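Local coordinates for protein cellulose hydrolase (Bacillus licheniformis, PDB 4YZT) that hydrolyses cellulose chains as a family 5 endo-beta-1,4-glucanase, captured here with cellotetraose bound, at residues 155-160 / 190-195; 255-260 / 296-301. All blocks are in the same frame, centred on the assembly; numbering follows the deposited sequence.

Interaction 1. Residues 155-160 / 190-195; sequences LLFEIV and GQRLVI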
ATOM      1  N   LEU A 155       0.962 -13.214 -20.098  1.00 12.41           N
ATOM      2  CA  LEU A 155       2.180 -12.903 -19.350  1.00 11.35           C
ATOM      3  C   LEU A 155       2.880 -11.699 -19.980  1.00 11.64           C
ATOM      4  O   LEU A 155       3.168 -11.686 -21.183  1.00 11.96           O
ATOM      5  CB  LEU A 155       3.121 -14.114 -19.287  1.00 11.70           C
ATOM      6  CG  LEU A 155       4.483 -13.895 -18.589  1.00 14.56           C
ATOM      7  CD1 LEU A 155       4.345 -13.567 -17.094  1.00 14.06           C
ATOM      8  CD2 LEU A 155       5.377 -15.105 -18.797  1.00 15.21           C
ATOM      9  N   LEU A 156       3.123 -10.690 -19.149  1.00 10.61           N
ATOM     10  CA  LEU A 156       3.796  -9.454 -19.533  1.00 12.23           C
ATOM     11  C   LEU A 156       5.195  -9.435 -18.915  1.00 12.30           C
ATOM     12  O   LEU A 156       5.395  -9.960 -17.819  1.00  9.99           O
ATOM     13  CB  LEU A 156       3.008  -8.220 -19.066  1.00 11.55           C
ATOM     14  CG  LEU A 156       1.613  -7.924 -19.657  1.00 14.33           C
ATOM     15  CD1 LEU A 156       0.543  -8.772 -18.991  1.00 14.91           C
ATOM     16  CD2 LEU A 156       1.262  -6.448 -19.512  1.00 12.02           C
ATOM     17  N   PHE A 157       6.160  -8.837 -19.610  1.00 13.21           N
ATOM     18  CA  PHE A 157       7.494  -8.625 -19.029  1.00 14.82           C
ATOM     19  C   PHE A 157       7.667  -7.167 -18.628  1.00 14.10           C
ATOM     20  O   PHE A 157       7.394  -6.271 -19.433  1.00 14.83           O
ATOM     21  CB  PHE A 157       8.626  -8.974 -20.007  1.00 12.23           C
ATOM     22  CG  PHE A 157       8.710 -10.429 -20.410  1.00 13.80           C
ATOM     23  CD1 PHE A 157       8.128 -11.427 -19.662  1.00 12.30           C
ATOM     24  CD2 PHE A 157       9.402 -10.781 -21.564  1.00 11.93           C
ATOM     25  CE1 PHE A 157       8.225 -12.772 -20.062  1.00 14.51           C
ATOM     26  CE2 PHE A 157       9.503 -12.113 -21.973  1.00 12.47           C
ATOM     27  CZ  PHE A 157       8.916 -13.107 -21.216  1.00 12.37           C
ATOM     28  N   GLU A 158       8.147  -6.929 -17.410  1.00 10.05           N
ATOM     29  CA  GLU A 158       8.527  -5.585 -16.969  1.00  9.20           C
ATOM     30  C   GLU A 158      10.055  -5.505 -16.825  1.00 10.96           C
ATOM     31  O   GLU A 158      10.652  -6.206 -16.012  1.00 10.21           O
ATOM     32  CB  GLU A 158       7.843  -5.221 -15.652  1.00 10.19           C
ATOM     33  CG  GLU A 158       8.311  -3.874 -15.096  1.00 10.77           C
ATOM     34  CD  GLU A 158       7.730  -3.572 -13.715  1.00 14.58           C
ATOM     35  OE1 GLU A 158       7.128  -4.482 -13.107  1.00 15.27           O
ATOM     36  OE2 GLU A 158       7.893  -2.429 -13.237  1.00 13.51           O
ATOM     37  N   ILE A 159      10.682  -4.661 -17.634  1.00  9.66           N
ATOM     38  CA  ILE A 159      12.148  -4.627 -17.735  1.00 10.22           C
ATOM     39  C   ILE A 159      12.906  -4.454 -16.398  1.00 12.85           C
ATOM     40  O   ILE A 159      13.813  -5.241 -16.107  1.00 13.00           O
ATOM     41  CB  ILE A 159      12.587  -3.520 -18.712  1.00 10.37           C
ATOM     42  CG1 ILE A 159      11.969  -3.770 -20.092  1.00 11.40           C
ATOM     43  CG2 ILE A 159      14.113  -3.467 -18.845  1.00 10.80           C
ATOM     44  CD1 ILE A 159      12.318  -5.141 -20.655  1.00 12.13           C
ATOM     45  N   VAL A 160      12.542  -3.449 -15.598  1.00 11.45           N
ATOM     46  CA  VAL A 160      13.222  -3.208 -14.325  1.00 11.57           C
ATOM     47  C   VAL A 160      12.390  -2.331 -13.367  1.00 10.21           C
ATOM     48  O   VAL A 160      11.805  -1.316 -13.767  1.00  9.99           O
ATOM     49  CB  VAL A 160      14.628  -2.542 -14.551  1.00 14.48           C
ATOM     50  CG1 VAL A 160      14.508  -1.181 -15.268  1.00 11.55           C
ATOM     51  CG2 VAL A 160      15.394  -2.385 -13.249  1.00 12.97           C
ATOM     52  N   GLY A 190       7.846 -11.912 -29.821  1.00 20.50           N
ATOM     53  CA  GLY A 190       7.764 -10.904 -30.865  1.00 22.63           C
ATOM     54  C   GLY A 190       6.626  -9.933 -30.614  1.00 21.21           C
ATOM     55  O   GLY A 190       6.707  -8.756 -30.978  1.00 22.22           O
ATOM     56  N   GLN A 191       5.566 -10.415 -29.974  1.00 18.06           N
ATOM     57  CA  GLN A 191       4.396  -9.580 -29.738  1.00 17.49           C
ATOM     58  C   GLN A 191       4.045  -9.407 -28.266  1.00 14.70           C
ATOM     59  O   GLN A 191       3.072  -8.719 -27.933  1.00 14.50           O
ATOM     60  CB  GLN A 191       3.186 -10.157 -30.480  1.00 24.47           C
ATOM     61  CG  GLN A 191       3.363 -10.209 -31.992  1.00 30.77           C
ATOM     62  CD  GLN A 191       3.490  -8.824 -32.598  1.00 37.15           C
ATOM     63  OE1 GLN A 191       2.764  -7.896 -32.222  1.00 38.91           O
ATOM     64  NE2 GLN A 191       4.417  -8.671 -33.536  1.00 39.46           N
ATOM     65  N   ARG A 192       4.824 -10.015 -27.376  1.00 14.30           N
ATOM     66  CA  ARG A 192       4.505  -9.942 -25.953  1.00 14.79           C
ATOM     67  C   ARG A 192       4.517  -8.495 -25.463  1.00 14.70           C
ATOM     68  O   ARG A 192       5.346  -7.691 -25.899  1.00 16.61           O
ATOM     69  CB  ARG A 192       5.479 -10.791 -25.133  1.00 13.26           C
ATOM     70  CG  ARG A 192       5.075 -10.920 -23.667  1.00 14.68           C
ATOM     71  CD  ARG A 192       5.962 -11.898 -22.911  1.00 12.49           C
ATOM     72  NE  ARG A 192       6.055 -13.167 -23.607  1.00 13.18           N
ATOM     73  CZ  ARG A 192       5.108 -14.103 -23.602  1.00 15.77           C
ATOM     74  NH1 ARG A 192       3.976 -13.913 -22.940  1.00 13.07           N
ATOM     75  NH2 ARG A 192       5.292 -15.224 -24.277  1.00 16.16           N
ATOM     76  N   LEU A 193       3.565  -8.148 -24.606  1.00 16.19           N
ATOM     77  CA  LEU A 193       3.560  -6.811 -24.011  1.00 13.45           C
ATOM     78  C   LEU A 193       4.774  -6.647 -23.092  1.00 13.31           C
ATOM     79  O   LEU A 193       5.040  -7.491 -22.245  1.00 12.47           O
ATOM     80  CB  LEU A 193       2.256  -6.555 -23.252  1.00 14.44           C
ATOM     81  CG  LEU A 193       1.016  -6.466 -24.153  1.00 15.89           C
ATOM     82  CD1 LEU A 193      -0.238  -6.310 -23.314  1.00 16.95           C
ATOM     83  CD2 LEU A 193       1.151  -5.309 -25.153  1.00 18.25           C
ATOM     84  N   VAL A 194       5.526  -5.567 -23.294  1.00 11.49           N
ATOM     85  CA  VAL A 194       6.705  -5.284 -22.496  1.00 11.45           C
ATOM     86  C   VAL A 194       6.527  -3.935 -21.800  1.00 12.97           C
ATOM     87  O   VAL A 194       6.189  -2.932 -22.443  1.00 13.76           O
ATOM     88  CB  VAL A 194       7.994  -5.278 -23.369  1.00 12.58           C
ATOM     89  CG1 VAL A 194       9.209  -4.880 -22.537  1.00 11.91           C
ATOM     90  CG2 VAL A 194       8.199  -6.647 -24.002  1.00 13.08           C
ATOM     91  N   ILE A 195       6.748  -3.917 -20.488  1.00 10.84           N
ATOM     92  CA  ILE A 195       6.462  -2.740 -19.674  1.00 11.33           C
ATOM     93  C   ILE A 195       7.722  -1.936 -19.376  1.00 11.83           C
ATOM     94  O   ILE A 195       8.669  -2.461 -18.797  1.00 10.88           O
ATOM     95  CB  ILE A 195       5.802  -3.148 -18.341  1.00  9.23           C
ATOM     96  CG1 ILE A 195       4.546  -3.999 -18.603  1.00 11.26           C
ATOM     97  CG2 ILE A 195       5.435  -1.910 -17.513  1.00  9.97           C
ATOM     98  CD1 ILE A 195       4.143  -4.866 -17.399  1.00 11.39           C
TER
HETATM   99  O   HOH W   1       1.894 -10.121 -23.183  1.00 19.47           O
HETATM  100  O   HOH W   2      10.304  -1.424 -16.563  1.00 13.17           O
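Over the centre of one face of the Phe157 ring sits the Arg192 methylene CD, 3.5 Å from the centroid and 9° off the normal, a CH-pi contact. The guanidinium is turned 35° from the ring plane, and its edge serves the strand: NH1 donates to Leu155 O at 2.9 Å, in the guanidinium plane. Chi3 of -51° bends the chain, bringing NE near Phe157 CZ. NH2 donates to Lys149 O and Lys151 O, NH1 to Ser152 O and NE to Asn189 OD1, so five acceptors, counting Leu155 O, surround the buried guanidinium. This is neighbouring-strand pairing in a TIM barrel, strands 155-158 and 194-196 parallel and joined by helix 168-184 in a beta-alpha-beta crossover. Phe157 N donates to Leu193 O, Phe157 O receives Ile195 N at 2.7 Å, and Ile159 N reaches Ile195 O; a water links Leu155 O to Leu193 N. On the helix side, Ile159 CD1 meets Val194 CG1 at 3.6 Å. Toward the barrel interior, Ile195 CD1 packs on Leu156 CD2 at 3.9 Å, beside Glu158, whose OE1 is salt-bridged to Arg72; the Glu158 side chain is about 8 Å from a bound glucose unit.

Interaction 2. Residues 255-260 / 296-301; sequences PVYEKF and KYQMVP
Tyr257 and Tyr297 make the tight centre of this contact, where CD1 of Tyr297 comes over one face of the Tyr257 ring to within 3.4 Å of CG. The two side chains cross at about a right angle, yet the ring planes are inclined by 50° with centroids 5.2 Å apart, an oblique aromatic pair. In Tyr257, CG is anti to the backbone N (chi1 169°), and CG is the ring atom that Tyr297 CD1 meets. Deeper, the extended side chain of Met299 brings its methyl CE against the helix backbone, 3.4 Å from Tyr257 N and 3.7 Å from Val256 CB. The outer part is looser: Gln298 NE2 stands at the edge of the Tyr257 ring, 3.9 Å from CE1, with its amide turned 62° from the ring, and both residues are partly exposed. Gln298, with positive phi, is the C-prime residue of a Schellman motif that ends helix 280-296 and turns the chain into strand 299-303. Tyr297 OH is hydrogen-bonded to Glu250 of helix 243-261, the same carboxylate that forms a salt bridge with Lys296. Met299 also packs on Val267 and Ile269 of strand 267-272, Val256 touches Lys203 of helix 203-208, and Gln298 rests against Pro24 and Ala25 of helix 24-31.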
ATOM      1  N   PRO A 255      -1.908  14.416 -16.482  1.00 14.59           N
ATOM      2  CA  PRO A 255      -0.957  14.630 -17.587  1.00 15.45           C
ATOM      3  C   PRO A 255      -0.450  13.343 -18.242  1.00 14.98           C
ATOM      4  O   PRO A 255      -0.004  13.386 -19.400  1.00 14.76           O
ATOM      5  CB  PRO A 255       0.203  15.372 -16.909  1.00 16.97           C
ATOM      6  CG  PRO A 255      -0.417  16.062 -15.755  1.00 15.57           C
ATOM      7  CD  PRO A 255      -1.477  15.117 -15.258  1.00 14.15           C
ATOM      8  N   VAL A 256      -0.508  12.222 -17.526  1.00 14.13           N
ATOM      9  CA  VAL A 256      -0.058  10.945 -18.084  1.00 13.44           C
ATOM     10  C   VAL A 256      -1.109  10.451 -19.069  1.00 14.88           C
ATOM     11  O   VAL A 256      -0.785   9.896 -20.125  1.00 14.45           O
ATOM     12  CB  VAL A 256       0.200   9.887 -16.984  1.00 13.98           C
ATOM     13  CG1 VAL A 256       0.552   8.537 -17.595  1.00 13.95           C
ATOM     14  CG2 VAL A 256       1.323  10.353 -16.066  1.00 15.25           C
ATOM     15  N   TYR A 257      -2.372  10.674 -18.727  1.00 12.87           N
ATOM     16  CA  TYR A 257      -3.444  10.417 -19.667  1.00 14.94           C
ATOM     17  C   TYR A 257      -3.283  11.297 -20.906  1.00 16.93           C
ATOM     18  O   TYR A 257      -3.390  10.823 -22.033  1.00 17.48           O
ATOM     19  CB  TYR A 257      -4.805  10.661 -19.018  1.00 12.06           C
ATOM     20  CG  TYR A 257      -5.919  10.671 -20.018  1.00 15.71           C
ATOM     21  CD1 TYR A 257      -6.432   9.483 -20.515  1.00 16.42           C
ATOM     22  CD2 TYR A 257      -6.458  11.865 -20.472  1.00 15.06           C
ATOM     23  CE1 TYR A 257      -7.454   9.476 -21.443  1.00 18.96           C
ATOM     24  CE2 TYR A 257      -7.482  11.875 -21.404  1.00 20.17           C
ATOM     25  CZ  TYR A 257      -7.976  10.674 -21.884  1.00 21.80           C
ATOM     26  OH  TYR A 257      -8.999  10.667 -22.803  1.00 28.11           O
ATOM     27  N   GLU A 258      -3.017  12.581 -20.703  1.00 13.67           N
ATOM     28  CA  GLU A 258      -2.984  13.496 -21.835  1.00 14.95           C
ATOM     29  C   GLU A 258      -1.804  13.254 -22.784  1.00 17.36           C
ATOM     30  O   GLU A 258      -1.959  13.358 -23.998  1.00 16.73           O
ATOM     31  CB  GLU A 258      -2.964  14.946 -21.341  1.00 18.74           C
ATOM     32  CG  GLU A 258      -4.217  15.384 -20.574  1.00 19.55           C
ATOM     33  CD  GLU A 258      -4.062  16.780 -19.972  1.00 23.96           C
ATOM     34  OE1 GLU A 258      -4.820  17.695 -20.360  1.00 25.99           O
ATOM     35  OE2 GLU A 258      -3.167  16.962 -19.121  1.00 25.36           O
ATOM     36  N   LYS A 259      -0.631  12.939 -22.246  1.00 17.68           N
ATOM     37  CA  LYS A 259       0.553  12.758 -23.089  1.00 17.77           C
ATOM     38  C   LYS A 259       0.585  11.386 -23.736  1.00 17.81           C
ATOM     39  O   LYS A 259       1.022  11.250 -24.881  1.00 18.40           O
ATOM     40  CB  LYS A 259       1.849  12.966 -22.288  1.00 16.64           C
ATOM     41  CG  LYS A 259       3.101  12.937 -23.176  1.00 17.24           C
ATOM     42  CD  LYS A 259       4.353  13.398 -22.450  1.00 17.67           C
ATOM     43  CE  LYS A 259       5.499  13.584 -23.432  1.00 22.77           C
ATOM     44  NZ  LYS A 259       6.618  14.339 -22.804  1.00 27.50           N
ATOM     45  N   PHE A 260       0.121  10.376 -23.006  1.00 15.78           N
ATOM     46  CA  PHE A 260       0.356   8.998 -23.430  1.00 17.04           C
ATOM     47  C   PHE A 260      -0.909   8.199 -23.704  1.00 13.98           C
ATOM     48  O   PHE A 260      -1.048   7.643 -24.787  1.00 15.91           O
ATOM     49  CB  PHE A 260       1.203   8.267 -22.391  1.00 14.57           C
ATOM     50  CG  PHE A 260       2.610   8.818 -22.256  1.00 15.59           C
ATOM     51  CD1 PHE A 260       3.478   8.811 -23.337  1.00 15.25           C
ATOM     52  CD2 PHE A 260       3.061   9.320 -21.041  1.00 14.05           C
ATOM     53  CE1 PHE A 260       4.773   9.323 -23.222  1.00 16.62           C
ATOM     54  CE2 PHE A 260       4.352   9.813 -20.908  1.00 15.37           C
ATOM     55  CZ  PHE A 260       5.212   9.821 -21.999  1.00 14.24           C
ATOM     56  N   LYS A 296     -10.847   5.995 -14.493  1.00 11.60           N
ATOM     57  CA  LYS A 296     -11.290   7.105 -15.342  1.00 13.32           C
ATOM     58  C   LYS A 296     -10.290   7.404 -16.452  1.00 10.85           C
ATOM     59  O   LYS A 296     -10.673   7.709 -17.591  1.00 12.18           O
ATOM     60  CB  LYS A 296     -11.500   8.359 -14.489  1.00 15.65           C
ATOM     61  CG  LYS A 296     -11.834   9.642 -15.257  1.00 17.94           C
ATOM     62  CD  LYS A 296     -11.919  10.818 -14.271  1.00 15.26           C
ATOM     63  CE  LYS A 296     -12.389  12.094 -14.918  1.00 17.44           C
ATOM     64  NZ  LYS A 296     -12.368  13.233 -13.947  1.00 18.34           N
ATOM     65  N   TYR A 297      -9.005   7.336 -16.119  1.00 11.74           N
ATOM     66  CA  TYR A 297      -7.986   7.702 -17.097  1.00 13.51           C
ATOM     67  C   TYR A 297      -7.371   6.470 -17.764  1.00 14.60           C
ATOM     68  O   TYR A 297      -6.308   6.555 -18.370  1.00 14.17           O
ATOM     69  CB  TYR A 297      -6.917   8.587 -16.445  1.00 13.25           C
ATOM     70  CG  TYR A 297      -7.449   9.982 -16.142  1.00 12.89           C
ATOM     71  CD1 TYR A 297      -7.793  10.848 -17.168  1.00 13.89           C
ATOM     72  CD2 TYR A 297      -7.616  10.423 -14.831  1.00 13.09           C
ATOM     73  CE1 TYR A 297      -8.293  12.115 -16.909  1.00 13.81           C
ATOM     74  CE2 TYR A 297      -8.118  11.696 -14.563  1.00 14.68           C
ATOM     75  CZ  TYR A 297      -8.443  12.533 -15.613  1.00 15.38           C
ATOM     76  OH  TYR A 297      -8.949  13.790 -15.368  1.00 16.01           O
ATOM     77  N   GLN A 298      -8.070   5.341 -17.665  1.00 13.07           N
ATOM     78  CA  GLN A 298      -7.670   4.108 -18.344  1.00 14.93           C
ATOM     79  C   GLN A 298      -6.268   3.602 -17.974  1.00 11.85           C
ATOM     80  O   GLN A 298      -5.518   3.154 -18.849  1.00 15.01           O
ATOM     81  CB  GLN A 298      -7.755   4.300 -19.861  1.00 16.76           C
ATOM     82  CG  GLN A 298      -9.116   4.801 -20.333  1.00 20.76           C
ATOM     83  CD  GLN A 298      -9.100   5.183 -21.797  1.00 27.52           C
ATOM     84  OE1 GLN A 298      -8.530   4.477 -22.620  1.00 29.90           O
ATOM     85  NE2 GLN A 298      -9.702   6.314 -22.124  1.00 31.04           N
ATOM     86  N   MET A 299      -5.941   3.641 -16.682  1.00 11.52           N
ATOM     87  CA  MET A 299      -4.669   3.143 -16.166  1.00 11.86           C
ATOM     88  C   MET A 299      -4.902   1.962 -15.230  1.00 13.24           C
ATOM     89  O   MET A 299      -5.724   2.044 -14.326  1.00 11.75           O
ATOM     90  CB  MET A 299      -3.924   4.250 -15.421  1.00 12.22           C
ATOM     91  CG  MET A 299      -3.661   5.462 -16.277  1.00 15.31           C
ATOM     92  SD  MET A 299      -3.286   6.867 -15.248  1.00 13.76           S
ATOM     93  CE  MET A 299      -2.981   8.092 -16.523  1.00 15.48           C
ATOM     94  N   VAL A 300      -4.190   0.866 -15.460  1.00 12.63           N
ATOM     95  CA  VAL A 300      -4.370  -0.338 -14.654  1.00 11.15           C
ATOM     96  C   VAL A 300      -3.717  -0.144 -13.282  1.00  8.68           C
ATOM     97  O   VAL A 300      -2.505   0.059 -13.193  1.00  8.54           O
ATOM     98  CB  VAL A 300      -3.748  -1.561 -15.341  1.00  9.96           C
ATOM     99  CG1 VAL A 300      -3.848  -2.802 -14.444  1.00 10.15           C
ATOM    100  CG2 VAL A 300      -4.370  -1.812 -16.712  1.00  8.92           C
ATOM    101  N   PRO A 301      -4.521  -0.179 -12.207  1.00  9.81           N
ATOM    102  CA  PRO A 301      -3.944  -0.021 -10.870  1.00 10.11           C
ATOM    103  C   PRO A 301      -3.569  -1.359 -10.240  1.00 10.01           C
ATOM    104  O   PRO A 301      -4.430  -2.240 -10.082  1.00  9.60           O
ATOM    105  CB  PRO A 301      -5.072   0.667 -10.087  1.00 11.26           C
ATOM    106  CG  PRO A 301      -6.341   0.181 -10.749  1.00 12.54           C
ATOM    107  CD  PRO A 301      -5.996  -0.179 -12.190  1.00 11.31           C
TER

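How the interactions relate
Both contacts belong to the same closed barrel of eight parallel strands, but they join different layers of it. Interaction 1 unites two adjacent strands, and all its touching residues are buried; interaction 2 sets a helix of the outer layer against the turn leading into the last strand, with Tyr257 and Gln298 partly exposed. The chemistry follows: backbone hydrogen bonds and a buried arginine dominate the first, which buries 523 Å², both sides summed, against 233 Å² for the second, which depends on aromatic and methyl packing, with its polar ties made to residues elsewhere. Their centres lie about 19 Å apart and they do not touch, the barrel sheet being their shared element.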